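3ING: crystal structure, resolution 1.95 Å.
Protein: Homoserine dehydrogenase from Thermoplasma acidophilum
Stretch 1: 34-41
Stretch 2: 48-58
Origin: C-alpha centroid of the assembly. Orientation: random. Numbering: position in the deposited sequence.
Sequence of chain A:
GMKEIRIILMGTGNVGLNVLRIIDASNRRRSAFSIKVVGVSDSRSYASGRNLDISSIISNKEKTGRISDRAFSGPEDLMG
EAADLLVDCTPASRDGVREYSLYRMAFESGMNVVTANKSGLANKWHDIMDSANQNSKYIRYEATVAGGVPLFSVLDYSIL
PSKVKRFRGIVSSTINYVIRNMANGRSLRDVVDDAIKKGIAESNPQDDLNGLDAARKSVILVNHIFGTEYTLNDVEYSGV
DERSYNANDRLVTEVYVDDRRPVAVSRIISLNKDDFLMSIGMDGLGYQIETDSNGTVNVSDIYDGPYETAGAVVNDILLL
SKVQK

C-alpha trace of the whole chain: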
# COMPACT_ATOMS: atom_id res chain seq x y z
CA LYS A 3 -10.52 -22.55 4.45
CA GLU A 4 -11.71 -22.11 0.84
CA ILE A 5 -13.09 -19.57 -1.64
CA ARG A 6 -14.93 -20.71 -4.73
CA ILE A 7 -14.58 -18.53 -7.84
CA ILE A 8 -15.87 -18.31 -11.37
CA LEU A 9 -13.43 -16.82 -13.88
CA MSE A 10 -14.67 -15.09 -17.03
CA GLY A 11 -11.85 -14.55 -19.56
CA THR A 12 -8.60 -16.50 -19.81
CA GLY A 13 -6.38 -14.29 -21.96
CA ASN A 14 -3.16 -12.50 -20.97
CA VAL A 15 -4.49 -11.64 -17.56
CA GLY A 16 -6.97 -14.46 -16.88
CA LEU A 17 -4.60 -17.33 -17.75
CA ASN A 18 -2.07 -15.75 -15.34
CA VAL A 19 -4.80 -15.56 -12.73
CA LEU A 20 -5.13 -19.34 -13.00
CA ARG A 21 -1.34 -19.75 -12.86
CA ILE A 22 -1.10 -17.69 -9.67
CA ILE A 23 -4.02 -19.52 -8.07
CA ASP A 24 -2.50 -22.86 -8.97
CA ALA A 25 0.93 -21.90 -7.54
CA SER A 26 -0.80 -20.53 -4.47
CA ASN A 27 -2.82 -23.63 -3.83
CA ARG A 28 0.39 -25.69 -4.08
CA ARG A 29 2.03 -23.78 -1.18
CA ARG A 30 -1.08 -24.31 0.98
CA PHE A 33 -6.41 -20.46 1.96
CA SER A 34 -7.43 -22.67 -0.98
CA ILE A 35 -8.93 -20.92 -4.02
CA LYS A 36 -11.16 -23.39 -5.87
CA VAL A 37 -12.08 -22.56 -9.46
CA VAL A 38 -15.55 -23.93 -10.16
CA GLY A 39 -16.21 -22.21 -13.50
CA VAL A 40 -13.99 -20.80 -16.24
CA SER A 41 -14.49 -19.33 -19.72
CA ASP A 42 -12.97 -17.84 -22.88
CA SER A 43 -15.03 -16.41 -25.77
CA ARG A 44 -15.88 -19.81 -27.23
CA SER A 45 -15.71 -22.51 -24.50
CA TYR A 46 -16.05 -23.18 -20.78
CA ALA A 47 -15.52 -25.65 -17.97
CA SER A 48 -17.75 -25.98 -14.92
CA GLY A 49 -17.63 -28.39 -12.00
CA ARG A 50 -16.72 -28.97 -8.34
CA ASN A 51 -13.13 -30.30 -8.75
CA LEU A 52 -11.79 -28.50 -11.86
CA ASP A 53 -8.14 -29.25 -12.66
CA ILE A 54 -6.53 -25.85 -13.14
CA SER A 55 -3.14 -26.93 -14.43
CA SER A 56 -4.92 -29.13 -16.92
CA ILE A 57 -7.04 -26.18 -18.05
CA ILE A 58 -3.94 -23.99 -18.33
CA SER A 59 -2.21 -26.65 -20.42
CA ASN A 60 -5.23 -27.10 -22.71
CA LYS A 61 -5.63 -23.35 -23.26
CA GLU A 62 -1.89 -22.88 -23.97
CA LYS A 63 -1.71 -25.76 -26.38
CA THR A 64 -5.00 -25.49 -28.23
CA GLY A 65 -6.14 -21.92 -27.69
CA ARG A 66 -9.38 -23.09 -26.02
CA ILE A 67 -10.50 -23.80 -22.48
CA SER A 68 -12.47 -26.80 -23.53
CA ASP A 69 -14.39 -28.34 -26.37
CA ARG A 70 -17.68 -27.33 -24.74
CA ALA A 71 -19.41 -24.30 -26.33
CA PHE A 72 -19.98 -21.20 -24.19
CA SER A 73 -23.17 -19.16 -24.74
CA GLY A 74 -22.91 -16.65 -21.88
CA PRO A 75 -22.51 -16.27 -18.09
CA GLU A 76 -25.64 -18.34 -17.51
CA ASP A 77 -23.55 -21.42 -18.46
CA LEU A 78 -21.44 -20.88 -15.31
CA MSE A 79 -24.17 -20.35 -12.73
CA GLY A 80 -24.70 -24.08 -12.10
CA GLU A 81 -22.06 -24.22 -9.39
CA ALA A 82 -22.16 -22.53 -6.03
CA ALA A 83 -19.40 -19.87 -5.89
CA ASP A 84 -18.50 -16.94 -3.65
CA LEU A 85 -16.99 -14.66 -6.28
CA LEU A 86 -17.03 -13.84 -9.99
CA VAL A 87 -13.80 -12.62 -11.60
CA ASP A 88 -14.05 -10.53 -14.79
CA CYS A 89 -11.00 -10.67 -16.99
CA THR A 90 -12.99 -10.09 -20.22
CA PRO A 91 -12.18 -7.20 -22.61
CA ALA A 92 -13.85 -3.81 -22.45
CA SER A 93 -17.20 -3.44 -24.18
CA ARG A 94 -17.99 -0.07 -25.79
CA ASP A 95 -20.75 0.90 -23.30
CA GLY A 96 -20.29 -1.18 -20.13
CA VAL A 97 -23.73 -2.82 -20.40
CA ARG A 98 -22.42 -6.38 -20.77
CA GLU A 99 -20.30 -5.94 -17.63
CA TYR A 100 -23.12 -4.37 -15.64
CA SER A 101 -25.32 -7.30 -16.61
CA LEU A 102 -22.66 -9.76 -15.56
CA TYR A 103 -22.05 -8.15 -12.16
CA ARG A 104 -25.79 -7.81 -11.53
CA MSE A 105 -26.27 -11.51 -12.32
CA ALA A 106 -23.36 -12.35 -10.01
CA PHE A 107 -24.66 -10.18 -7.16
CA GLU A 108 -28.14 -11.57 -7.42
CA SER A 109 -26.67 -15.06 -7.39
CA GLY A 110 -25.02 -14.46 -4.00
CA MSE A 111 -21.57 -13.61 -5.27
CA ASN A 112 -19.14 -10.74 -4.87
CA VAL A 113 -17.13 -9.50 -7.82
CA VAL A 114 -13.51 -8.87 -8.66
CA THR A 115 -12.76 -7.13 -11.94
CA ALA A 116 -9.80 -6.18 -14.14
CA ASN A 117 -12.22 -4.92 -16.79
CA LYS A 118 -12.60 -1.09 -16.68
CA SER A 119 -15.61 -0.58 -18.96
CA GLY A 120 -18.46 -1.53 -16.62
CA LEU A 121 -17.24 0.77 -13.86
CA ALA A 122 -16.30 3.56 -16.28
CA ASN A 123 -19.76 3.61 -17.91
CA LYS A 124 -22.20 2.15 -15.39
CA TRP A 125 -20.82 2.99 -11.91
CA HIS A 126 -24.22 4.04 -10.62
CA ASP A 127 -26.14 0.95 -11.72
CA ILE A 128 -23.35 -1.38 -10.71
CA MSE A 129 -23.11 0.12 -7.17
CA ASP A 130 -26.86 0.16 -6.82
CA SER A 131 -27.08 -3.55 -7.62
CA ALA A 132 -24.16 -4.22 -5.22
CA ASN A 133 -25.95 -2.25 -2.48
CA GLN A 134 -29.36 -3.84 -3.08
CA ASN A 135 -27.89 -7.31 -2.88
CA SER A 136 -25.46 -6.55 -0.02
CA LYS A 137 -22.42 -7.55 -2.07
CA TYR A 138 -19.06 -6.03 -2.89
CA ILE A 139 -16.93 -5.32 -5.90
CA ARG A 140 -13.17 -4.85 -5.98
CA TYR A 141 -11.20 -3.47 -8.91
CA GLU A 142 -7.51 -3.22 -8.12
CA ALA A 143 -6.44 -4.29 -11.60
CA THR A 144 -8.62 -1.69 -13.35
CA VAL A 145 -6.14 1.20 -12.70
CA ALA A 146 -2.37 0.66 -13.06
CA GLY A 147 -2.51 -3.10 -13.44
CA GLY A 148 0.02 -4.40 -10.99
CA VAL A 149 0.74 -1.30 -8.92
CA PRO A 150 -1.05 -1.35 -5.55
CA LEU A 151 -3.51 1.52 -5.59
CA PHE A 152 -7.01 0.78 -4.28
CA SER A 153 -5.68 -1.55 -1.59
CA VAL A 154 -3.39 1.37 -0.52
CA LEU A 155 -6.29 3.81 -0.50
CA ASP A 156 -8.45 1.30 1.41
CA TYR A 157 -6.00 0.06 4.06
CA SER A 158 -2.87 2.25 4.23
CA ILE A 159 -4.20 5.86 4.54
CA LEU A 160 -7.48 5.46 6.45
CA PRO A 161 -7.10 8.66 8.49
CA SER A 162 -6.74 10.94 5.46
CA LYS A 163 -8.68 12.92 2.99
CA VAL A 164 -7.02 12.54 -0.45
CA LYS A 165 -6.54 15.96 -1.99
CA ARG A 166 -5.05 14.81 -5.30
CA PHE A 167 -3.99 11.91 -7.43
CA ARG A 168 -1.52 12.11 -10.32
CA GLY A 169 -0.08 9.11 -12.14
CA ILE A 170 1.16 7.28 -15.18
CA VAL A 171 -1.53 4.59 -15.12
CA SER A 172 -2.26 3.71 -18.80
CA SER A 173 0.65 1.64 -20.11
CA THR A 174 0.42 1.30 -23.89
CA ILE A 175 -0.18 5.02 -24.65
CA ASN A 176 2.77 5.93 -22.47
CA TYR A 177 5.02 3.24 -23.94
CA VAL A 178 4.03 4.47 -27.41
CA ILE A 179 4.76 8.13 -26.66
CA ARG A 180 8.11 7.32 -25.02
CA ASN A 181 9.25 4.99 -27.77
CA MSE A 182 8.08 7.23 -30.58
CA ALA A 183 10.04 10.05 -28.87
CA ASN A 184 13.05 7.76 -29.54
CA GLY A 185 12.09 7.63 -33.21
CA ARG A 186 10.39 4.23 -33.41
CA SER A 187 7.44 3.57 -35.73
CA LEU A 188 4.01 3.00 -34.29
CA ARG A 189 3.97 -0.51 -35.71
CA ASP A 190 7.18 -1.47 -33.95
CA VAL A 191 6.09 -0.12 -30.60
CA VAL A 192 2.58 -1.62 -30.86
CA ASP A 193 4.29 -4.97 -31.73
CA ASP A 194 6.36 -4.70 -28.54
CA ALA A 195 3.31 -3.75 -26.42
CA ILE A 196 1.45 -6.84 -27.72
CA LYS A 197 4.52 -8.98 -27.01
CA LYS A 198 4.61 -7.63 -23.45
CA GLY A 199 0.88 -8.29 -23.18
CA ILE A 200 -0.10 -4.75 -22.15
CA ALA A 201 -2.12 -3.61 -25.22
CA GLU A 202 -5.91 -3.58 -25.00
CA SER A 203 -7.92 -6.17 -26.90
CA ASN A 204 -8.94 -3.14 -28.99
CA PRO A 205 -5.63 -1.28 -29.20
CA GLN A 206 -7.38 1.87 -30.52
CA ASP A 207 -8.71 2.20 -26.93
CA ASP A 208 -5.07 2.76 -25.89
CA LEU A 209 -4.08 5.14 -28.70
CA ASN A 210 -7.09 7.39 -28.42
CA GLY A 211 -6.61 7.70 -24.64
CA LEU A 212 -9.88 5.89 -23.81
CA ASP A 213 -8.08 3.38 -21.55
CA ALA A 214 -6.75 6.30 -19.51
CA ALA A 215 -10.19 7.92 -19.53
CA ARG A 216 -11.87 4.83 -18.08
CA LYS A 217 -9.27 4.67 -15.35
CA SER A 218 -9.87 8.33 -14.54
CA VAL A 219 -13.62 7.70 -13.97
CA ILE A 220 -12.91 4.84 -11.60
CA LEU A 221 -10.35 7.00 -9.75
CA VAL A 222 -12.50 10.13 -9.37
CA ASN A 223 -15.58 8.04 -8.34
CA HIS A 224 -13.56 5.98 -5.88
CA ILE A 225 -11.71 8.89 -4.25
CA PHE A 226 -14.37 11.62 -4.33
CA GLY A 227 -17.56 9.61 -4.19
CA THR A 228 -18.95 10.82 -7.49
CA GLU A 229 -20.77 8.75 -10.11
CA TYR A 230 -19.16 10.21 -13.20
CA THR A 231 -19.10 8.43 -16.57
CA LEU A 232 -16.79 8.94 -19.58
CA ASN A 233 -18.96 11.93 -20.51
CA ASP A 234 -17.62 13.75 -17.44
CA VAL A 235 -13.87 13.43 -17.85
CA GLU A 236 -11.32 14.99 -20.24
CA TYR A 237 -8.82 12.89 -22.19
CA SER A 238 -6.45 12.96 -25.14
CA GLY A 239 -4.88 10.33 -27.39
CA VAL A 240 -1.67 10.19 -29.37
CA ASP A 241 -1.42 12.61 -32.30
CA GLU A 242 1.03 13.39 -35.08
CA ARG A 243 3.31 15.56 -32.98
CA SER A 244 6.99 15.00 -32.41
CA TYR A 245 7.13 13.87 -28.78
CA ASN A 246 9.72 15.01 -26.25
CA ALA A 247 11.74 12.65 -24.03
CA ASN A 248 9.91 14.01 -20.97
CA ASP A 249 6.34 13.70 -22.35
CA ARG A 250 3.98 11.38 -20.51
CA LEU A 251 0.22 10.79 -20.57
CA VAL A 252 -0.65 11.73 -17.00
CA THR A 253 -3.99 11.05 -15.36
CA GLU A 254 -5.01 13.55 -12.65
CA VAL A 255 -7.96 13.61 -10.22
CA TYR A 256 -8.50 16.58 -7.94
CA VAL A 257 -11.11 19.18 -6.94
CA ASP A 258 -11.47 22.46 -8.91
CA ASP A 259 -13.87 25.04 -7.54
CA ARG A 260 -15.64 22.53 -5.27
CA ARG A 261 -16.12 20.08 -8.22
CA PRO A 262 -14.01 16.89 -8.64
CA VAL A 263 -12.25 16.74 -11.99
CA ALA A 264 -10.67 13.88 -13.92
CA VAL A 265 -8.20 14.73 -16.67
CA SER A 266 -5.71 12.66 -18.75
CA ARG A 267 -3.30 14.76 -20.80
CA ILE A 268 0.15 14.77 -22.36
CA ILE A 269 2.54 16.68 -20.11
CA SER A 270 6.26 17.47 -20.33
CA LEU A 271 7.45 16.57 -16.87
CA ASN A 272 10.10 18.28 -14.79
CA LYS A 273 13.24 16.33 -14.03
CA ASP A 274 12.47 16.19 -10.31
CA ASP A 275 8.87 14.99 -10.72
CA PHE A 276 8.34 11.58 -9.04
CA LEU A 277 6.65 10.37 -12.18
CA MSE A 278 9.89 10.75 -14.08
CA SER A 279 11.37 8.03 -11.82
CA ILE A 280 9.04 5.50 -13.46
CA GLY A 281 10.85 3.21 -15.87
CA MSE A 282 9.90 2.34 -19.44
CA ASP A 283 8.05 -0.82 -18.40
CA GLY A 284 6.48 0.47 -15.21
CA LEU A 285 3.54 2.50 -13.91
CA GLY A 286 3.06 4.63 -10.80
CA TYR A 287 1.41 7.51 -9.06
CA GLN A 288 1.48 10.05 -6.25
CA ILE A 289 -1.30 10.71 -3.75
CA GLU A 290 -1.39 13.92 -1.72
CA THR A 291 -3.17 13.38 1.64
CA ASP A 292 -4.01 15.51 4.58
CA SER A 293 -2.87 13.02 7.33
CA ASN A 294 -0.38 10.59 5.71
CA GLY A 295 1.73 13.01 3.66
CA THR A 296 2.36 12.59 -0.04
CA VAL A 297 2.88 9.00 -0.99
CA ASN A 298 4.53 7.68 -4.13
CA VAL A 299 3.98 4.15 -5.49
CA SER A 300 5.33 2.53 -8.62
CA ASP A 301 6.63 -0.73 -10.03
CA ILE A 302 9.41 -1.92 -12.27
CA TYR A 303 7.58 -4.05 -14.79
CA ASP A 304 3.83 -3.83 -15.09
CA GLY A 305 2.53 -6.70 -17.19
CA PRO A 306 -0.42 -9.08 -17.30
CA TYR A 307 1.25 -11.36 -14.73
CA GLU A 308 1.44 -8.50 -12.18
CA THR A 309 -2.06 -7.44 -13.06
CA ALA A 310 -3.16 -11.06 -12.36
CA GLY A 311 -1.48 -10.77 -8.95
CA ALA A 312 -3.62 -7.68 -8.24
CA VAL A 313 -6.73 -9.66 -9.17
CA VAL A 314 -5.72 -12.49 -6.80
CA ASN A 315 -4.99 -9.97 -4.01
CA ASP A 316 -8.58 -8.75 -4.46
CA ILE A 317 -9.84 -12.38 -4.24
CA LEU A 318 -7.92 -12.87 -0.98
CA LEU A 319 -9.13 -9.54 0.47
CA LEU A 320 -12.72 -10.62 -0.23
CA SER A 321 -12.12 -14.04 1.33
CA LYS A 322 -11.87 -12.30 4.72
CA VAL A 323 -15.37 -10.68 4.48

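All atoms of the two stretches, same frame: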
# COMPACT_ATOMS: atom_id res chain seq x y z
N SER A 34 -7.40 -22.02 0.31
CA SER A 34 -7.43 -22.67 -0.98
C SER A 34 -8.39 -21.81 -1.82
O SER A 34 -9.40 -21.32 -1.32
CB SER A 34 -7.92 -24.12 -0.91
N ILE A 35 -8.01 -21.55 -3.07
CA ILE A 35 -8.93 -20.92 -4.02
C ILE A 35 -9.33 -22.03 -5.00
O ILE A 35 -8.48 -22.63 -5.67
CB ILE A 35 -8.30 -19.77 -4.80
CG1 ILE A 35 -7.83 -18.65 -3.85
CG2 ILE A 35 -9.30 -19.25 -5.82
CD1 ILE A 35 -6.91 -17.59 -4.47
N LYS A 36 -10.62 -22.33 -5.04
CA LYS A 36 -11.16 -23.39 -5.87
C LYS A 36 -11.90 -22.75 -7.04
O LYS A 36 -12.83 -21.96 -6.84
CB LYS A 36 -12.10 -24.28 -5.06
CG LYS A 36 -12.76 -25.39 -5.85
CD LYS A 36 -13.53 -26.39 -4.96
N VAL A 37 -11.49 -23.10 -8.24
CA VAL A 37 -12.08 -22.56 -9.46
C VAL A 37 -13.17 -23.53 -9.87
O VAL A 37 -12.89 -24.68 -10.16
CB VAL A 37 -11.03 -22.38 -10.54
CG1 VAL A 37 -11.67 -22.10 -11.90
CG2 VAL A 37 -10.06 -21.25 -10.11
N VAL A 38 -14.41 -23.08 -9.84
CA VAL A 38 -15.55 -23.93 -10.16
C VAL A 38 -16.22 -23.57 -11.49
O VAL A 38 -17.18 -24.23 -11.91
CB VAL A 38 -16.60 -23.91 -9.01
CG1 VAL A 38 -15.94 -24.32 -7.70
CG2 VAL A 38 -17.28 -22.56 -8.92
N GLY A 39 -15.72 -22.55 -12.17
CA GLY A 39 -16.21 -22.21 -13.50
C GLY A 39 -15.18 -21.36 -14.20
O GLY A 39 -14.54 -20.53 -13.57
N VAL A 40 -14.98 -21.58 -15.49
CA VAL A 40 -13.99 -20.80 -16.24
C VAL A 40 -14.38 -20.72 -17.69
O VAL A 40 -14.83 -21.71 -18.25
CB VAL A 40 -12.54 -21.41 -16.10
CG1 VAL A 40 -12.49 -22.84 -16.57
CG2 VAL A 40 -11.54 -20.56 -16.85
N SER A 41 -14.23 -19.54 -18.29
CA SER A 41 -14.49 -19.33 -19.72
C SER A 41 -13.45 -18.52 -20.56
O SER A 41 -12.64 -17.84 -20.03
CB SER A 41 -15.83 -18.62 -19.92
OG SER A 41 -15.84 -17.35 -19.24
N SER A 48 -16.96 -26.22 -16.13
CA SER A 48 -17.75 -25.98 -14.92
C SER A 48 -17.75 -27.26 -14.14
O SER A 48 -17.81 -28.33 -14.75
CB SER A 48 -19.18 -25.59 -15.29
OG SER A 48 -20.00 -25.42 -14.14
N GLY A 49 -17.68 -27.18 -12.81
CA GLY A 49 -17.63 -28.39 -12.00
C GLY A 49 -17.04 -28.14 -10.63
O GLY A 49 -16.46 -27.10 -10.41
N ARG A 50 -17.21 -29.11 -9.72
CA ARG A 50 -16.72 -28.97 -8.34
C ARG A 50 -15.19 -29.03 -8.26
O ARG A 50 -14.55 -28.11 -7.72
CB ARG A 50 -17.36 -30.03 -7.40
CG ARG A 50 -18.83 -29.76 -6.99
CD ARG A 50 -19.46 -30.92 -6.17
N ASN A 51 -14.60 -30.11 -8.80
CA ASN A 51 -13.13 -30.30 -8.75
C ASN A 51 -12.47 -30.09 -10.14
O ASN A 51 -12.08 -31.05 -10.82
CB ASN A 51 -12.76 -31.68 -8.12
N LEU A 52 -12.37 -28.83 -10.55
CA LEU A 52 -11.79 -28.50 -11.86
C LEU A 52 -10.27 -28.54 -11.71
O LEU A 52 -9.71 -28.01 -10.72
CB LEU A 52 -12.21 -27.11 -12.37
CG LEU A 52 -13.61 -26.85 -12.97
CD1 LEU A 52 -13.74 -25.43 -13.56
CD2 LEU A 52 -13.95 -27.84 -14.05
N ASP A 53 -9.60 -29.10 -12.71
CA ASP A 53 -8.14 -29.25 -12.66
C ASP A 53 -7.48 -28.09 -13.39
O ASP A 53 -7.34 -28.09 -14.62
CB ASP A 53 -7.79 -30.60 -13.25
CG ASP A 53 -6.30 -30.88 -13.23
OD1 ASP A 53 -5.48 -29.96 -13.11
OD2 ASP A 53 -5.95 -32.05 -13.39
N ILE A 54 -7.02 -27.11 -12.60
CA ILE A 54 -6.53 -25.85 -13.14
C ILE A 54 -5.32 -26.00 -14.02
O ILE A 54 -5.27 -25.41 -15.09
CB ILE A 54 -6.20 -24.82 -11.98
CG1 ILE A 54 -7.46 -24.45 -11.19
CG2 ILE A 54 -5.56 -23.59 -12.54
CD1 ILE A 54 -7.15 -23.74 -9.81
N SER A 55 -4.33 -26.78 -13.60
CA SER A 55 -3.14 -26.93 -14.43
C SER A 55 -3.50 -27.61 -15.73
O SER A 55 -2.92 -27.31 -16.76
CB SER A 55 -2.02 -27.68 -13.70
OG SER A 55 -2.46 -28.94 -13.36
N SER A 56 -4.47 -28.51 -15.70
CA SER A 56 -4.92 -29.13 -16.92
C SER A 56 -5.61 -28.12 -17.83
O SER A 56 -5.43 -28.14 -19.05
CB SER A 56 -5.84 -30.28 -16.62
OG SER A 56 -5.89 -31.09 -17.74
N ILE A 57 -6.39 -27.22 -17.26
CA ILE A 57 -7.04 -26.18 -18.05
C ILE A 57 -6.01 -25.22 -18.63
O ILE A 57 -6.12 -24.81 -19.78
CB ILE A 57 -8.09 -25.42 -17.21
CG1 ILE A 57 -9.29 -26.35 -16.92
CG2 ILE A 57 -8.51 -24.15 -17.92
CD1 ILE A 57 -10.25 -25.86 -15.87
N ILE A 58 -5.01 -24.85 -17.83
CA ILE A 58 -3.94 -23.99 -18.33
C ILE A 58 -3.24 -24.65 -19.54
O ILE A 58 -3.04 -24.03 -20.60
CB ILE A 58 -2.92 -23.69 -17.24
CG1 ILE A 58 -3.52 -22.78 -16.16
CG2 ILE A 58 -1.68 -23.01 -17.85
CD1 ILE A 58 -2.69 -22.78 -14.86
O HOH W 1 -9.93 -25.67 -8.66
O HOH W 2 -19.41 -23.07 -13.18

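Stretch 34-41, largely strand, and the segment 48-58 bury 415 Å² between them, with Val37, Val38 and Leu52 the three largest contributors. Val37 covers the largest share. Its CG2 lies 3.8 Å from Ile54 CD1 and its CG1 4.3 Å from Leu52 CD1, so one branched side chain meets both the loop and the first turn of the helix. The polar contacts of Val38 come from its backbone, while its CG1 lies 4.0 Å from Arg50 O. Its carbonyl O accepts the only direct hydrogen bond between the stretches, from Gly49 N (3.1 Å, nearly straight at 162°), and also receives a CA-H...O contact from Ser48 CA at 3.5 Å; in return Val38 CA approaches Gly49 O at 3.3 Å. Next to this pairing, Gly39 and Ser48 form an antiparallel, non-hydrogen-bonded bridge with their CA atoms 4.3 Å apart. Gly49 has phi/psi of 159/166, where a CB would jam against the preceding carbonyl, so these backbone angles by themselves call for glycine.

Leu52 points toward the strand. Its CB packs 3.4 Å from Val37 O, and its CD1 reaches Val38 C at 3.7 Å and Val40 CG1 at 4.2 Å. Val40 CG1 also touches Ile57 CD1 at 3.8 Å, extending the apolar contact along the helix. Asp53 points away and caps that helix, its OD1 accepting from Ser56 N at 3.1 Å; Ile54 and Ile57 then present aliphatic ends to the strand.

Two waters complete the polar links. Water 1 accepts from Val37 N (3.0 Å) and donates to Leu52 O (3.1 Å), joining backbones that do not pair directly. Water 2 donates to Val38 O (2.8 Å) and hydrogen-bonds Ser48 OG (2.6 Å), giving that hydroxyl a link to the strand. Arg50 O, 3.4 Å from Lys36 CD, is buried without a polar partner in the model.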